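Long-range contacts in putative peptidyl-arginine deiminase (Chlorobium tepidum, PDB 1XKN), which probably acts as a hydrolase on guanidino groups, as an agmatine or protein-arginine deiminase of the Porphyromonas type: residues Thr18-Pro23 / Val53-Leu58; Ala44-Arg49 / Val295-Thr300. All coordinates share one frame; numbering follows the deposited sequence.

In the fold
Contact 1 (18-23 with 53-58) joins two strands that are neighbours in one sheet. Contact 2 (44-49 with 295-300) sets the helix between those strands in the chain, 36-50, against a strand of a different sheet. The centres of the two contacts lie about 14 Å apart. The helix also packs on both strands of contact 1: L47 CB is 3.6 Å from V53 CG2, and L47 CD1 is 3.7 Å from T18 CG2. Helix 36-50 thus packs on the two strands of its own beta-alpha-beta unit, and Q46, L47 and R49 reach strand 295-300. The bound sodium ion, held at N117, W118 and N134, is about 12 Å from the side chain of S21.

Contact 1 of 2, residues Thr18-Pro23 / Val53-Leu58; sequences TWLSWP and VNINVL
The indole of W19 has N54 lying over one face, with CB above the six-membered ring. N56 OD1 sits at the ring edge, in plane, 3.2 Å from CZ3. The N54 amide is turned 30° from the ring plane, and its OD1 is hydrogen-bonded to S17 OG. H86 of strand 83-87 also meets the W19 ring. The indole of W22 takes P23 CD on one face, toward the rim. I55 CG2 approaches its CE3 obliquely at 3.9 Å. Helix 60-73 packs on this side chain through M62, A66 and L69. S21 and N56 share one face of the sheet with W19 and N54. N56 ND2 gives a nearly straight, rather long hydrogen bond to S21 OG (3.3 Å), which lies in the amide plane; S21 OG is also hydrogen-bonded to H98 NE2. N56 OD1 is buried and has no hydrogen-bonding partner in the model. L20 CD1 meets V53 CG1 at 3.8 Å on the opposite face of the sheet, under helix 36-50. The backbones are joined by N54 N to T18 O, L20 N to N54 O (2.9 Å), N56 N to L20 O and W22 N to N56 O. One water donates to both W22 O and N56 O where the strands end. This is parallel pairing within a beta-alpha-beta unit, with helix 36-50 as the crossover between strands 15-21 and 52-57.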
loop_
_atom_site.group_PDB
_atom_site.type_symbol
_atom_site.label_atom_id
_atom_site.label_comp_id
_atom_site.label_asym_id
_atom_site.label_seq_id
_atom_site.Cartn_x
_atom_site.Cartn_y
_atom_site.Cartn_z
ATOM N N THR A 18 8.569 7.977 3.149
ATOM C CA THR A 18 7.801 6.739 3.143
ATOM C C THR A 18 7.676 6.375 4.614
ATOM O O THR A 18 8.644 6.487 5.371
ATOM C CB THR A 18 8.512 5.574 2.430
ATOM O OG1 THR A 18 8.613 5.850 1.027
ATOM C CG2 THR A 18 7.715 4.277 2.623
ATOM N N TRP A 19 6.481 5.962 5.014
ATOM C CA TRP A 19 6.233 5.570 6.393
ATOM C C TRP A 19 6.189 4.063 6.577
ATOM O O TRP A 19 5.745 3.327 5.696
ATOM C CB TRP A 19 4.916 6.159 6.895
ATOM C CG TRP A 19 5.021 7.601 7.237
ATOM C CD1 TRP A 19 5.003 8.653 6.372
ATOM C CD2 TRP A 19 5.234 8.154 8.542
ATOM N NE1 TRP A 19 5.198 9.831 7.056
ATOM C CE2 TRP A 19 5.343 9.551 8.390
ATOM C CE3 TRP A 19 5.351 7.600 9.824
ATOM C CZ2 TRP A 19 5.560 10.408 9.472
ATOM C CZ3 TRP A 19 5.568 8.454 10.904
ATOM C CH2 TRP A 19 5.672 9.844 10.716
ATOM N N LEU A 20 6.648 3.625 7.745
ATOM C CA LEU A 20 6.671 2.221 8.125
ATOM C C LEU A 20 6.301 2.120 9.597
ATOM O O LEU A 20 6.499 3.068 10.359
ATOM C CB LEU A 20 8.075 1.636 7.957
ATOM C CG LEU A 20 8.746 1.663 6.586
ATOM C CD1 LEU A 20 10.175 1.152 6.723
ATOM C CD2 LEU A 20 7.958 0.803 5.613
ATOM N N SER A 21 5.763 0.970 9.986
ATOM C CA SER A 21 5.415 0.699 11.376
ATOM C C SER A 21 6.239 -0.540 11.709
ATOM O O SER A 21 5.904 -1.645 11.284
ATOM C CB SER A 21 3.917 0.408 11.531
ATOM O OG SER A 21 3.135 1.579 11.361
ATOM N N TRP A 22 7.331 -0.342 12.444
ATOM C CA TRP A 22 8.226 -1.435 12.810
ATOM C C TRP A 22 7.460 -2.608 13.417
ATOM O O TRP A 22 6.594 -2.418 14.269
ATOM C CB TRP A 22 9.297 -0.934 13.781
ATOM C CG TRP A 22 10.512 -1.808 13.800
ATOM C CD1 TRP A 22 10.833 -2.756 14.731
ATOM C CD2 TRP A 22 11.532 -1.870 12.796
ATOM N NE1 TRP A 22 11.985 -3.405 14.367
ATOM C CE2 TRP A 22 12.437 -2.882 13.183
ATOM C CE3 TRP A 22 11.767 -1.169 11.604
ATOM C CZ2 TRP A 22 13.564 -3.215 12.417
ATOM C CZ3 TRP A 22 12.887 -1.500 10.842
ATOM C CH2 TRP A 22 13.771 -2.515 11.254
ATOM N N PRO A 23 7.781 -3.839 12.986
ATOM C CA PRO A 23 7.113 -5.048 13.479
ATOM C C PRO A 23 7.405 -5.438 14.921
ATOM O O PRO A 23 8.521 -5.280 15.408
ATOM C CB PRO A 23 7.590 -6.114 12.504
ATOM C CG PRO A 23 8.994 -5.685 12.244
ATOM C CD PRO A 23 8.830 -4.193 12.012
ATOM N N VAL A 53 12.799 8.127 5.486
ATOM C CA VAL A 53 12.020 6.992 5.966
ATOM C C VAL A 53 11.579 7.291 7.397
ATOM O O VAL A 53 12.409 7.458 8.290
ATOM C CB VAL A 53 12.857 5.693 5.965
ATOM C CG1 VAL A 53 11.982 4.509 6.337
ATOM C CG2 VAL A 53 13.493 5.486 4.598
ATOM N N ASN A 54 10.269 7.386 7.599
ATOM C CA ASN A 54 9.705 7.651 8.917
ATOM C C ASN A 54 9.220 6.327 9.481
ATOM O O ASN A 54 8.360 5.676 8.890
ATOM C CB ASN A 54 8.543 8.642 8.804
ATOM C CG ASN A 54 9.003 10.039 8.431
ATOM O OD1 ASN A 54 8.611 10.586 7.397
ATOM N ND2 ASN A 54 9.837 10.624 9.276
ATOM N N ILE A 55 9.771 5.930 10.626
ATOM C CA ILE A 55 9.415 4.653 11.234
ATOM C C ILE A 55 8.749 4.784 12.597
ATOM O O ILE A 55 9.267 5.455 13.490
ATOM C CB ILE A 55 10.666 3.761 11.391
ATOM C CG1 ILE A 55 11.350 3.594 10.029
ATOM C CG2 ILE A 55 10.275 2.408 11.982
ATOM C CD1 ILE A 55 12.579 2.714 10.054
ATOM N N ASN A 56 7.601 4.130 12.754
ATOM C CA ASN A 56 6.880 4.157 14.018
ATOM C C ASN A 56 7.381 3.034 14.916
ATOM O O ASN A 56 7.439 1.874 14.503
ATOM C CB ASN A 56 5.373 3.972 13.802
ATOM C CG ASN A 56 4.755 5.080 12.988
ATOM O OD1 ASN A 56 5.017 6.257 13.221
ATOM N ND2 ASN A 56 3.905 4.706 12.038
ATOM N N VAL A 57 7.751 3.389 16.140
ATOM C CA VAL A 57 8.221 2.418 17.120
ATOM C C VAL A 57 7.503 2.700 18.436
ATOM O O VAL A 57 7.044 3.817 18.674
ATOM C CB VAL A 57 9.747 2.507 17.335
ATOM C CG1 VAL A 57 10.476 2.049 16.078
ATOM C CG2 VAL A 57 10.143 3.934 17.684
ATOM N N LEU A 58 7.412 1.687 19.290
ATOM C CA LEU A 58 6.720 1.817 20.572
ATOM C C LEU A 58 7.549 2.452 21.678
ATOM O O LEU A 58 7.012 3.125 22.556
ATOM C CB LEU A 58 6.261 0.438 21.053
ATOM C CG LEU A 58 5.225 -0.311 20.215
ATOM C CD1 LEU A 58 5.067 -1.732 20.741
ATOM C CD2 LEU A 58 3.910 0.431 20.271
HETATM O O HOH W 1 5.600 -0.144 15.339
#

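Contact 2 of 2, residues Ala44-Arg49 / Val295-Thr300; sequences AYQLSR and VVLVPT
Q46 meets L297 first through its CB, which lies 3.8 Å from L297 CD2. The next atom, CG, stays beside that same methyl at 4.2 Å. CG is anti to the carbonyl carbon, and the chain then bends at chi2 (-55°). The polar tip turns back to its own helix: OE1 accepts a hydrogen bond from R49 NH1 at 2.9 Å. NH1 sits in the amide plane on a lone pair of OE1, and OE1 lies in the plane of the guanidinium. V323 of strand 321-326 also touches the Q46 side chain.

The second methyl of L297 goes to L47. L297 CD1 is 3.6 Å from L47 CD2 and 3.9 Å from L47 CG. L47 starts out away from the strand, but its CD2 methyl reaches back to it. L297 CD2 lies on Q46 and CD1 mainly on L47, though CD1 also comes near Q46 CB. V295 makes the looser end of the contact. Its CG2 is 4.3 Å from the carbonyl O of Q46, and its CG1 comes to R49 NH1 at an oblique angle, 4.4 Å away. R49 NH2 forms a salt bridge to E321 on the strand next to 295-300.

The helix and strand run nearly antiparallel, at 165°, with their axes 9.2 Å apart at closest. Between the two segments the contact is all van der Waals packing, mostly of methyls on aliphatic carbons. Q46 OE1 and R49 NH1 pair up, and E321 probably balances the charge of R49. The link is apolar at L47 and L297, with an ionic tie to strand 321-326.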
loop_
_atom_site.group_PDB
_atom_site.type_symbol
_atom_site.label_atom_id
_atom_site.label_comp_id
_atom_site.label_asym_id
_atom_site.label_seq_id
_atom_site.Cartn_x
_atom_site.Cartn_y
_atom_site.Cartn_z
ATOM N N ALA A 44 13.730 -0.782 4.841
ATOM C CA ALA A 44 14.066 0.566 5.282
ATOM C C ALA A 44 15.349 1.037 4.608
ATOM O O ALA A 44 15.449 2.193 4.194
ATOM C CB ALA A 44 14.220 0.600 6.799
ATOM N N TYR A 45 16.324 0.140 4.485
ATOM C CA TYR A 45 17.585 0.488 3.843
ATOM C C TYR A 45 17.359 0.874 2.388
ATOM O O TYR A 45 17.811 1.930 1.944
ATOM C CB TYR A 45 18.576 -0.676 3.905
ATOM C CG TYR A 45 19.793 -0.454 3.037
ATOM C CD1 TYR A 45 20.723 0.543 3.341
ATOM C CD2 TYR A 45 19.998 -1.216 1.886
ATOM C CE1 TYR A 45 21.824 0.775 2.515
ATOM C CE2 TYR A 45 21.094 -0.991 1.058
ATOM C CZ TYR A 45 22.001 0.005 1.379
ATOM O OH TYR A 45 23.084 0.230 0.561
ATOM N N GLN A 46 16.662 0.021 1.641
ATOM C CA GLN A 46 16.396 0.326 0.239
ATOM C C GLN A 46 15.664 1.661 0.123
ATOM O O GLN A 46 15.980 2.475 -0.742
ATOM C CB GLN A 46 15.567 -0.787 -0.414
ATOM C CG GLN A 46 16.347 -2.055 -0.727
ATOM C CD GLN A 46 17.576 -1.796 -1.587
ATOM O OE1 GLN A 46 17.548 -0.967 -2.492
ATOM N NE2 GLN A 46 18.654 -2.519 -1.310
ATOM N N LEU A 47 14.689 1.893 0.996
ATOM C CA LEU A 47 13.947 3.145 0.957
ATOM C C LEU A 47 14.831 4.343 1.277
ATOM O O LEU A 47 14.668 5.414 0.687
ATOM C CB LEU A 47 12.774 3.107 1.937
ATOM C CG LEU A 47 11.633 2.155 1.581
ATOM C CD1 LEU A 47 10.668 2.065 2.748
ATOM C CD2 LEU A 47 10.923 2.637 0.327
ATOM N N SER A 48 15.773 4.165 2.201
ATOM C CA SER A 48 16.655 5.265 2.588
ATOM C C SER A 48 17.593 5.691 1.459
ATOM O O SER A 48 18.190 6.761 1.518
ATOM C CB SER A 48 17.465 4.903 3.845
ATOM O OG SER A 48 18.439 3.908 3.592
ATOM N N ARG A 49 17.719 4.855 0.435
ATOM C CA ARG A 49 18.569 5.187 -0.702
ATOM C C ARG A 49 17.837 6.202 -1.573
ATOM O O ARG A 49 18.452 6.975 -2.311
ATOM C CB ARG A 49 18.852 3.936 -1.538
ATOM C CG ARG A 49 19.646 2.858 -0.829
ATOM C CD ARG A 49 19.800 1.651 -1.737
ATOM N NE ARG A 49 20.468 2.011 -2.986
ATOM C CZ ARG A 49 20.182 1.478 -4.169
ATOM N NH1 ARG A 49 19.231 0.556 -4.270
ATOM N NH2 ARG A 49 20.843 1.864 -5.253
ATOM N N VAL A 295 13.359 4.154 -6.675
ATOM C CA VAL A 295 13.309 2.709 -6.815
ATOM C C VAL A 295 11.905 2.163 -6.659
ATOM O O VAL A 295 11.021 2.815 -6.108
ATOM C CB VAL A 295 14.201 2.010 -5.754
ATOM C CG1 VAL A 295 15.657 2.408 -5.942
ATOM C CG2 VAL A 295 13.733 2.384 -4.349
ATOM N N VAL A 296 11.709 0.958 -7.179
ATOM C CA VAL A 296 10.443 0.263 -7.051
ATOM C C VAL A 296 10.851 -1.020 -6.348
ATOM O O VAL A 296 11.737 -1.737 -6.816
ATOM C CB VAL A 296 9.810 -0.050 -8.419
ATOM C CG1 VAL A 296 8.498 -0.812 -8.223
ATOM C CG2 VAL A 296 9.545 1.253 -9.170
ATOM N N LEU A 297 10.225 -1.286 -5.208
ATOM C CA LEU A 297 10.547 -2.464 -4.420
ATOM C C LEU A 297 9.496 -3.537 -4.641
ATOM O O LEU A 297 8.322 -3.348 -4.336
ATOM C CB LEU A 297 10.638 -2.079 -2.941
ATOM C CG LEU A 297 11.604 -0.912 -2.673
ATOM C CD1 LEU A 297 11.579 -0.552 -1.198
ATOM C CD2 LEU A 297 13.010 -1.289 -3.112
ATOM N N VAL A 298 9.937 -4.668 -5.177
ATOM C CA VAL A 298 9.042 -5.770 -5.489
ATOM C C VAL A 298 9.273 -6.981 -4.600
ATOM O O VAL A 298 10.410 -7.411 -4.402
ATOM C CB VAL A 298 9.234 -6.204 -6.953
ATOM C CG1 VAL A 298 8.214 -7.263 -7.327
ATOM C CG2 VAL A 298 9.123 -4.993 -7.858
ATOM N N PRO A 299 8.194 -7.543 -4.037
ATOM C CA PRO A 299 8.385 -8.717 -3.183
ATOM C C PRO A 299 8.722 -9.924 -4.059
ATOM O O PRO A 299 8.129 -10.103 -5.123
ATOM C CB PRO A 299 7.030 -8.859 -2.490
ATOM C CG PRO A 299 6.068 -8.357 -3.526
ATOM C CD PRO A 299 6.776 -7.139 -4.084
ATOM N N THR A 300 9.689 -10.732 -3.634
ATOM C CA THR A 300 10.055 -11.918 -4.400
ATOM C C THR A 300 9.849 -13.165 -3.556
ATOM O O THR A 300 9.899 -13.111 -2.321
ATOM C CB THR A 300 11.506 -11.861 -4.930
ATOM O OG1 THR A 300 12.420 -11.671 -3.846
ATOM C CG2 THR A 300 11.653 -10.723 -5.936
#